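Local coordinates for protein mRNA export factor MEX67 (Candida albicans, PDB 1Q40) that probably acts in export of mRNA from the nucleus, its NTF2-like middle domain pairing with another protein chain through its beta-sheet, at residues F45-D50 with L204-Y209; T68-Y73 with S179-D184. All blocks are in the same frame, centred on the assembly; numbering follows the deposited sequence.

Interaction 1 of 2, residues F45-D50 with L204-Y209; sequences FSMQVD and LLIRPY
Strands 45-49 and 204-208 run parallel, their axes 4.7 Å apart at closest approach and inclined by 20°, with Met47, Gln48 and Val49 paired to Leu204, Leu205 and Ile206. The backbone ladder zigzags: Leu204 N gives to Ser46 O, Gln48 N to Leu204 O, Ile206 N to Gln48 O and Asp50 N to Ile206 O. The last of these, 2.9 Å from Asp50 N to Ile206 O, is nearly straight at 170°. CA-H...O contacts supplement the ladder, Met47 CA lying 3.2 Å from Leu204 O.

Side chains alternate between two faces. On one, the selenomethionine Met47, with CG anti to its backbone N (chi1 178°), brings CG against both Leu204 CD2, 4.1 Å away, and Ile206 CG1, 4.0 Å away; its SE also reaches that Ile206 carbon. Phe45 lies beside Leu204, pointing the same way, with ring atom CE1 4.1 Å from Leu204 CB, and its ring meets Phe104 edge-to-face. On the other face Gln48 crosses Leu205, its amide carbon CD 3.7 Å from Leu205 CD1, while Gln48 OE1 hydrogen-bonds to a polar side chain of another protein chain. Asp50 CB rests against Leu205 CD2. Ser46 OG and Asp50 OD2 also bond to that other chain, and Arg207 NE forms a salt bridge with Asp184.

This parallel pair belongs to the curved mixed sheet of the NTF2-like fold: the face with Met47, Leu204 and Ile206 turns toward the domain's interior, and the face with Ser46, Gln48 and Leu205 meets the partner protein.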
ATOM      1  N   PHE B  45      -7.998  12.897  -3.158  1.00 27.10           N
ATOM      2  CA  PHE B  45      -6.703  12.745  -2.520  1.00 26.36           C
ATOM      3  C   PHE B  45      -6.849  12.528  -1.027  1.00 25.88           C
ATOM      4  O   PHE B  45      -7.604  13.227  -0.361  1.00 26.14           O
ATOM      5  CB  PHE B  45      -5.837  13.985  -2.717  1.00 26.36           C
ATOM      6  CG  PHE B  45      -4.527  13.921  -1.979  1.00 25.45           C
ATOM      7  CD1 PHE B  45      -3.498  13.116  -2.443  1.00 24.82           C
ATOM      8  CD2 PHE B  45      -4.321  14.676  -0.820  1.00 25.15           C
ATOM      9  CE1 PHE B  45      -2.278  13.046  -1.761  1.00 24.74           C
ATOM     10  CE2 PHE B  45      -3.110  14.601  -0.133  1.00 24.99           C
ATOM     11  CZ  PHE B  45      -2.094  13.787  -0.605  1.00 25.66           C
ATOM     12  N   SER B  46      -6.098  11.572  -0.494  1.00 25.56           N
ATOM     13  CA  SER B  46      -5.867  11.521   0.939  1.00 24.71           C
ATOM     14  C   SER B  46      -4.481  10.971   1.250  1.00 24.22           C
ATOM     15  O   SER B  46      -3.846  10.296   0.422  1.00 24.02           O
ATOM     16  CB  SER B  46      -6.968  10.735   1.657  1.00 25.24           C
ATOM     17  OG  SER B  46      -7.249   9.498   1.024  1.00 26.13           O
HETATM   18  N   MSE B  47      -3.999  11.327   2.436  1.00 23.43           N
HETATM   19  CA  MSE B  47      -2.698  10.913   2.934  1.00 23.27           C
HETATM   20  C   MSE B  47      -2.884  10.144   4.247  1.00 22.73           C
HETATM   21  O   MSE B  47      -3.708  10.522   5.089  1.00 22.79           O
HETATM   22  CB  MSE B  47      -1.793  12.141   3.137  1.00 23.16           C
HETATM   23  CG  MSE B  47      -0.404  11.834   3.695  1.00 22.61           C
HETATM   24 SE   MSE B  47      -0.371  11.795   5.662  1.00 25.14          SE
HETATM   25  CE  MSE B  47      -1.155  13.495   6.030  1.00 23.33           C
ATOM     26  N   GLN B  48      -2.129   9.058   4.398  1.00 22.27           N
ATOM     27  CA  GLN B  48      -2.181   8.205   5.599  1.00 21.88           C
ATOM     28  C   GLN B  48      -0.770   8.003   6.165  1.00 21.11           C
ATOM     29  O   GLN B  48       0.187   7.854   5.411  1.00 21.80           O
ATOM     30  CB  GLN B  48      -2.863   6.851   5.250  1.00 21.60           C
ATOM     31  CG  GLN B  48      -2.188   6.045   4.106  1.00 23.28           C
ATOM     32  CD  GLN B  48      -2.922   4.741   3.734  1.00 23.43           C
ATOM     33  OE1 GLN B  48      -3.241   3.929   4.603  1.00 23.72           O
ATOM     34  NE2 GLN B  48      -3.172   4.548   2.444  1.00 21.61           N
ATOM     35  N   VAL B  49      -0.640   8.020   7.490  1.00 20.63           N
ATOM     36  CA  VAL B  49       0.613   7.737   8.177  1.00 20.44           C
ATOM     37  C   VAL B  49       0.568   6.313   8.753  1.00 20.95           C
ATOM     38  O   VAL B  49      -0.418   5.913   9.385  1.00 19.64           O
ATOM     39  CB  VAL B  49       0.888   8.741   9.321  1.00 20.75           C
ATOM     40  CG1 VAL B  49       2.106   8.327  10.146  1.00 20.19           C
ATOM     41  CG2 VAL B  49       1.062  10.140   8.761  1.00 20.86           C
ATOM     42  N   ASP B  50       1.639   5.560   8.507  1.00 21.02           N
ATOM     43  CA  ASP B  50       1.870   4.247   9.134  1.00 21.89           C
ATOM     44  C   ASP B  50       3.141   4.304   9.990  1.00 21.71           C
ATOM     45  O   ASP B  50       4.228   3.990   9.529  1.00 21.43           O
ATOM     46  CB  ASP B  50       2.013   3.169   8.054  1.00 21.99           C
ATOM     47  CG  ASP B  50       2.176   1.766   8.631  1.00 25.05           C
ATOM     48  OD1 ASP B  50       2.194   1.598   9.881  1.00 26.19           O
ATOM     49  OD2 ASP B  50       2.295   0.759   7.891  1.00 29.65           O
ATOM     50  N   LEU B 204      -1.406   8.807  -0.737  1.00 25.24           N
ATOM     51  CA  LEU B 204      -0.025   8.928  -0.305  1.00 24.98           C
ATOM     52  C   LEU B 204       0.086   8.289   1.067  1.00 24.35           C
ATOM     53  O   LEU B 204      -0.653   8.656   1.970  1.00 23.57           O
ATOM     54  CB  LEU B 204       0.364  10.405  -0.193  1.00 25.21           C
ATOM     55  CG  LEU B 204       1.746  10.755   0.378  1.00 25.07           C
ATOM     56  CD1 LEU B 204       2.874  10.074  -0.384  1.00 26.53           C
ATOM     57  CD2 LEU B 204       1.943  12.249   0.364  1.00 25.15           C
ATOM     58  N   LEU B 205       1.011   7.340   1.210  1.00 23.82           N
ATOM     59  CA  LEU B 205       1.302   6.702   2.479  1.00 23.34           C
ATOM     60  C   LEU B 205       2.689   7.137   2.950  1.00 22.92           C
ATOM     61  O   LEU B 205       3.663   7.015   2.208  1.00 22.79           O
ATOM     62  CB  LEU B 205       1.239   5.179   2.351  1.00 23.77           C
ATOM     63  CG  LEU B 205       1.317   4.410   3.690  1.00 25.55           C
ATOM     64  CD1 LEU B 205       0.475   3.170   3.639  1.00 28.29           C
ATOM     65  CD2 LEU B 205       2.750   4.007   4.055  1.00 25.39           C
ATOM     66  N   ILE B 206       2.756   7.625   4.188  1.00 22.34           N
ATOM     67  CA  ILE B 206       3.980   8.139   4.812  1.00 21.91           C
ATOM     68  C   ILE B 206       4.381   7.204   5.951  1.00 21.39           C
ATOM     69  O   ILE B 206       3.545   6.835   6.777  1.00 20.93           O
ATOM     70  CB  ILE B 206       3.716   9.560   5.361  1.00 22.39           C
ATOM     71  CG1 ILE B 206       3.284  10.512   4.230  1.00 22.48           C
ATOM     72  CG2 ILE B 206       4.943  10.108   6.095  1.00 22.79           C
ATOM     73  CD1 ILE B 206       4.369  10.777   3.173  1.00 23.91           C
ATOM     74  N   ARG B 207       5.657   6.822   5.979  1.00 21.71           N
ATOM     75  CA  ARG B 207       6.194   5.853   6.928  1.00 21.59           C
ATOM     76  C   ARG B 207       7.680   6.147   7.254  1.00 22.56           C
ATOM     77  O   ARG B 207       8.323   6.995   6.599  1.00 22.81           O
ATOM     78  CB  ARG B 207       5.993   4.418   6.404  1.00 21.44           C
ATOM     79  CG  ARG B 207       6.501   4.173   4.988  1.00 21.85           C
ATOM     80  CD  ARG B 207       6.198   2.790   4.441  1.00 22.61           C
ATOM     81  NE  ARG B 207       6.612   2.643   3.050  1.00 23.41           N
ATOM     82  CZ  ARG B 207       7.814   2.224   2.659  1.00 26.46           C
ATOM     83  NH1 ARG B 207       8.081   2.126   1.363  1.00 27.77           N
ATOM     84  NH2 ARG B 207       8.755   1.915   3.547  1.00 26.68           N
ATOM     85  N   PRO B 208       8.215   5.511   8.299  1.00 22.86           N
ATOM     86  CA  PRO B 208       9.607   5.764   8.685  1.00 23.82           C
ATOM     87  C   PRO B 208      10.573   5.467   7.534  1.00 25.24           C
ATOM     88  O   PRO B 208      10.374   4.528   6.754  1.00 25.66           O
ATOM     89  CB  PRO B 208       9.826   4.818   9.865  1.00 23.69           C
ATOM     90  CG  PRO B 208       8.445   4.599  10.428  1.00 23.30           C
ATOM     91  CD  PRO B 208       7.562   4.554   9.214  1.00 22.20           C
ATOM     92  N   TYR B 209      11.584   6.309   7.408  1.00 26.50           N
ATOM     93  CA  TYR B 209      12.627   6.123   6.415  1.00 28.16           C
ATOM     94  C   TYR B 209      13.345   4.808   6.643  1.00 29.62           C
ATOM     95  O   TYR B 209      13.672   4.454   7.788  1.00 29.39           O
ATOM     96  CB  TYR B 209      13.638   7.257   6.509  1.00 28.68           C
ATOM     97  CG  TYR B 209      14.841   7.070   5.621  1.00 30.52           C
ATOM     98  CD1 TYR B 209      14.698   6.935   4.243  1.00 31.38           C
ATOM     99  CD2 TYR B 209      16.125   7.015   6.163  1.00 33.32           C
ATOM    100  CE1 TYR B 209      15.808   6.765   3.422  1.00 34.51           C
ATOM    101  CE2 TYR B 209      17.246   6.848   5.350  1.00 35.66           C
ATOM    102  CZ  TYR B 209      17.077   6.721   3.981  1.00 36.37           C
ATOM    103  OH  TYR B 209      18.175   6.562   3.168  1.00 39.05           O
TER

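Interaction 2 of 2, residues T68-Y73 with S179-D184; sequences TDFGYY and SKKSFD
Lys181 NZ is gripped from several directions beside loop 68-73: it gives a hydrogen bond to Ser179 OG at 3.0 Å, a weak one to Ser179 O, and another to a water that in turn donates to Asp69 O, 2.7 Å from the water oxygen. A salt bridge to Glu144, on strand 134-146, completes the grip. The same carboxylate oxygen, Glu144 OE2, is hydrogen-bonded to Tyr73 OH, bringing the loop and the lysine to one carboxylate.

Short of the ammonium, the lysine's methylene groups meet the loop. The bend at chi4 (-57°) turns NZ toward Ser179. Lys181 CE lies 3.7 Å from the methyl CG2 of Thr68, 3.8 Å from Tyr73 CE2 and 4.0 Å from Phe70 CD2. Lysine and Phe70 slide past each other in opposite directions, whereas Thr68 and Tyr73 each cross the lysine at a slant. Thr68 CG2 also sits over one face of the Phe70 ring, 3.7 Å above its plane and toward the rim.

The loop holds its own shape: Asp69 OD2 accepts from Gly71 N at 2.9 Å, an Asx turn, and Tyr73 N bonds to Phe70 O. A second water bonds to Thr68 OG1 and weakly to Lys180 O.

No direct hydrogen bond joins the two segments; apolar contact along the lysine and bridging water do so, while Glu144 would be expected to offset the charge on the ammonium of this buried lysine and favour its protonated form.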
ATOM      1  N   THR B  68      10.737   8.372  14.606  1.00 28.45           N
ATOM      2  CA  THR B  68      10.363   9.425  13.667  1.00 27.46           C
ATOM      3  C   THR B  68       9.278  10.303  14.261  1.00 26.39           C
ATOM      4  O   THR B  68       8.286   9.796  14.787  1.00 25.16           O
ATOM      5  CB  THR B  68       9.811   8.790  12.369  1.00 27.60           C
ATOM      6  OG1 THR B  68      10.778   7.896  11.800  1.00 29.59           O
ATOM      7  CG2 THR B  68       9.585   9.841  11.294  1.00 27.13           C
ATOM      8  N   ASP B  69       9.460  11.615  14.162  1.00 25.95           N
ATOM      9  CA  ASP B  69       8.429  12.576  14.531  1.00 25.82           C
ATOM     10  C   ASP B  69       7.516  12.858  13.327  1.00 24.90           C
ATOM     11  O   ASP B  69       7.931  13.485  12.348  1.00 24.93           O
ATOM     12  CB  ASP B  69       9.065  13.865  15.060  1.00 26.68           C
ATOM     13  CG  ASP B  69       8.065  14.773  15.761  1.00 28.86           C
ATOM     14  OD1 ASP B  69       8.372  15.283  16.878  1.00 30.70           O
ATOM     15  OD2 ASP B  69       6.953  15.047  15.269  1.00 29.00           O
ATOM     16  N   PHE B  70       6.273  12.389  13.405  1.00 23.70           N
ATOM     17  CA  PHE B  70       5.285  12.595  12.337  1.00 23.08           C
ATOM     18  C   PHE B  70       4.359  13.811  12.564  1.00 23.43           C
ATOM     19  O   PHE B  70       3.283  13.876  11.969  1.00 22.59           O
ATOM     20  CB  PHE B  70       4.425  11.339  12.176  1.00 22.71           C
ATOM     21  CG  PHE B  70       5.170  10.151  11.642  1.00 21.86           C
ATOM     22  CD1 PHE B  70       5.591   9.132  12.491  1.00 21.14           C
ATOM     23  CD2 PHE B  70       5.419  10.033  10.287  1.00 19.76           C
ATOM     24  CE1 PHE B  70       6.266   8.018  11.983  1.00 22.23           C
ATOM     25  CE2 PHE B  70       6.095   8.933   9.768  1.00 20.10           C
ATOM     26  CZ  PHE B  70       6.520   7.917  10.616  1.00 21.99           C
ATOM     27  N   GLY B  71       4.781  14.754  13.412  1.00 23.29           N
ATOM     28  CA  GLY B  71       3.993  15.928  13.782  1.00 23.82           C
ATOM     29  C   GLY B  71       3.291  16.733  12.695  1.00 23.85           C
ATOM     30  O   GLY B  71       2.177  17.189  12.904  1.00 24.28           O
ATOM     31  N   TYR B  72       3.917  16.916  11.535  1.00 23.85           N
ATOM     32  CA  TYR B  72       3.277  17.656  10.434  1.00 24.59           C
ATOM     33  C   TYR B  72       2.170  16.873   9.709  1.00 24.35           C
ATOM     34  O   TYR B  72       1.331  17.462   9.030  1.00 25.76           O
ATOM     35  CB  TYR B  72       4.324  18.101   9.405  1.00 25.46           C
ATOM     36  CG  TYR B  72       5.093  19.351   9.795  1.00 26.61           C
ATOM     37  CD1 TYR B  72       6.483  19.374   9.780  1.00 27.16           C
ATOM     38  CD2 TYR B  72       4.422  20.507  10.182  1.00 28.84           C
ATOM     39  CE1 TYR B  72       7.193  20.524  10.151  1.00 28.81           C
ATOM     40  CE2 TYR B  72       5.113  21.654  10.557  1.00 29.68           C
ATOM     41  CZ  TYR B  72       6.495  21.659  10.530  1.00 30.04           C
ATOM     42  OH  TYR B  72       7.156  22.805  10.889  1.00 31.67           O
ATOM     43  N   TYR B  73       2.175  15.553   9.870  1.00 23.70           N
ATOM     44  CA  TYR B  73       1.324  14.634   9.125  1.00 23.34           C
ATOM     45  C   TYR B  73       0.122  14.081   9.895  1.00 23.93           C
ATOM     46  O   TYR B  73      -0.881  13.679   9.288  1.00 23.95           O
ATOM     47  CB  TYR B  73       2.167  13.442   8.707  1.00 22.74           C
ATOM     48  CG  TYR B  73       3.318  13.778   7.793  1.00 21.25           C
ATOM     49  CD1 TYR B  73       3.147  13.774   6.417  1.00 21.45           C
ATOM     50  CD2 TYR B  73       4.567  14.094   8.297  1.00 21.39           C
ATOM     51  CE1 TYR B  73       4.187  14.081   5.556  1.00 20.91           C
ATOM     52  CE2 TYR B  73       5.644  14.398   7.431  1.00 20.53           C
ATOM     53  CZ  TYR B  73       5.444  14.373   6.067  1.00 22.10           C
ATOM     54  OH  TYR B  73       6.458  14.670   5.180  1.00 20.94           O
ATOM     55  N   SER B 179      12.804  15.616   8.616  1.00 31.84           N
ATOM     56  CA  SER B 179      13.576  14.390   8.439  1.00 32.02           C
ATOM     57  C   SER B 179      13.143  13.655   7.172  1.00 31.26           C
ATOM     58  O   SER B 179      12.077  13.920   6.610  1.00 30.69           O
ATOM     59  CB  SER B 179      13.401  13.451   9.648  1.00 31.72           C
ATOM     60  OG  SER B 179      12.142  12.760   9.600  1.00 32.53           O
ATOM     61  N   LYS B 180      13.975  12.713   6.748  1.00 30.97           N
ATOM     62  CA  LYS B 180      13.649  11.833   5.647  1.00 30.82           C
ATOM     63  C   LYS B 180      12.440  10.994   6.026  1.00 29.07           C
ATOM     64  O   LYS B 180      12.245  10.683   7.190  1.00 28.01           O
ATOM     65  CB  LYS B 180      14.817  10.894   5.319  1.00 31.69           C
ATOM     66  CG  LYS B 180      16.054  11.606   4.820  1.00 35.70           C
ATOM     67  CD  LYS B 180      17.179  10.619   4.560  1.00 39.50           C
ATOM     68  CE  LYS B 180      17.273  10.241   3.087  1.00 42.28           C
ATOM     69  NZ  LYS B 180      18.576  10.634   2.493  1.00 44.63           N
ATOM     70  N   LYS B 181      11.623  10.660   5.032  1.00 27.99           N
ATOM     71  CA  LYS B 181      10.546   9.684   5.196  1.00 26.78           C
ATOM     72  C   LYS B 181      10.572   8.700   4.021  1.00 26.42           C
ATOM     73  O   LYS B 181      11.057   9.020   2.951  1.00 25.93           O
ATOM     74  CB  LYS B 181       9.184  10.378   5.235  1.00 26.28           C
ATOM     75  CG  LYS B 181       9.048  11.513   6.256  1.00 26.67           C
ATOM     76  CD  LYS B 181       8.907  10.997   7.673  1.00 25.90           C
ATOM     77  CE  LYS B 181       8.437  12.101   8.619  1.00 25.50           C
ATOM     78  NZ  LYS B 181       9.348  13.282   8.601  1.00 27.84           N
ATOM     79  N   SER B 182      10.062   7.495   4.232  1.00 25.63           N
ATOM     80  CA  SER B 182       9.774   6.604   3.112  1.00 25.67           C
ATOM     81  C   SER B 182       8.290   6.721   2.813  1.00 24.98           C
ATOM     82  O   SER B 182       7.524   7.255   3.621  1.00 24.78           O
ATOM     83  CB  SER B 182      10.185   5.166   3.410  1.00 25.92           C
ATOM     84  OG  SER B 182      11.593   5.044   3.336  1.00 26.34           O
ATOM     85  N   PHE B 183       7.894   6.271   1.631  1.00 25.27           N
ATOM     86  CA  PHE B 183       6.521   6.437   1.181  1.00 24.74           C
ATOM     87  C   PHE B 183       6.153   5.520   0.023  1.00 25.43           C
ATOM     88  O   PHE B 183       7.016   4.965  -0.676  1.00 24.69           O
ATOM     89  CB  PHE B 183       6.294   7.885   0.724  1.00 25.02           C
ATOM     90  CG  PHE B 183       6.843   8.168  -0.645  1.00 24.91           C
ATOM     91  CD1 PHE B 183       6.028   8.046  -1.773  1.00 25.41           C
ATOM     92  CD2 PHE B 183       8.174   8.512  -0.813  1.00 25.97           C
ATOM     93  CE1 PHE B 183       6.535   8.268  -3.050  1.00 26.90           C
ATOM     94  CE2 PHE B 183       8.700   8.751  -2.095  1.00 26.89           C
ATOM     95  CZ  PHE B 183       7.881   8.637  -3.212  1.00 27.33           C
ATOM     96  N   ASP B 184       4.839   5.402  -0.167  1.00 25.73           N
ATOM     97  CA  ASP B 184       4.230   4.782  -1.332  1.00 26.34           C
ATOM     98  C   ASP B 184       3.096   5.687  -1.803  1.00 26.05           C
ATOM     99  O   ASP B 184       2.361   6.229  -0.993  1.00 25.48           O
ATOM    100  CB  ASP B 184       3.688   3.408  -0.969  1.00 26.57           C
ATOM    101  CG  ASP B 184       4.634   2.627  -0.059  1.00 28.26           C
ATOM    102  OD1 ASP B 184       5.497   1.878  -0.600  1.00 28.47           O
ATOM    103  OD2 ASP B 184       4.576   2.712   1.199  1.00 28.97           O
TER
HETATM  104  O   HOH W   1      12.088   8.258   9.487  1.00 31.84           O
HETATM  105  O   HOH W   2      10.222  14.568  11.390  1.00 32.87           O

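How the interactions relate
Interaction 2 is nested along the chain inside the loop that interaction 1 closes, and their centres lie about 8 Å apart. Strand 181-190 is the antiparallel neighbour of strand 198-208, so one sheet carries segments of both. They join directly where Arg207 NE meets Asp184 OD2 in a salt bridge of 2.8 Å, and Leu205 N probably bonds to Asp184 O at 2.8 Å. On the interior side, Met47 CE packs 3.3 Å from Tyr73 O, and Phe70 touches Val49 and Pro208, bringing loop 68-73 over the ends of the parallel strands. A glycerol, probably from the crystallisation liquor, lies about 4 Å from the side chain of Val49.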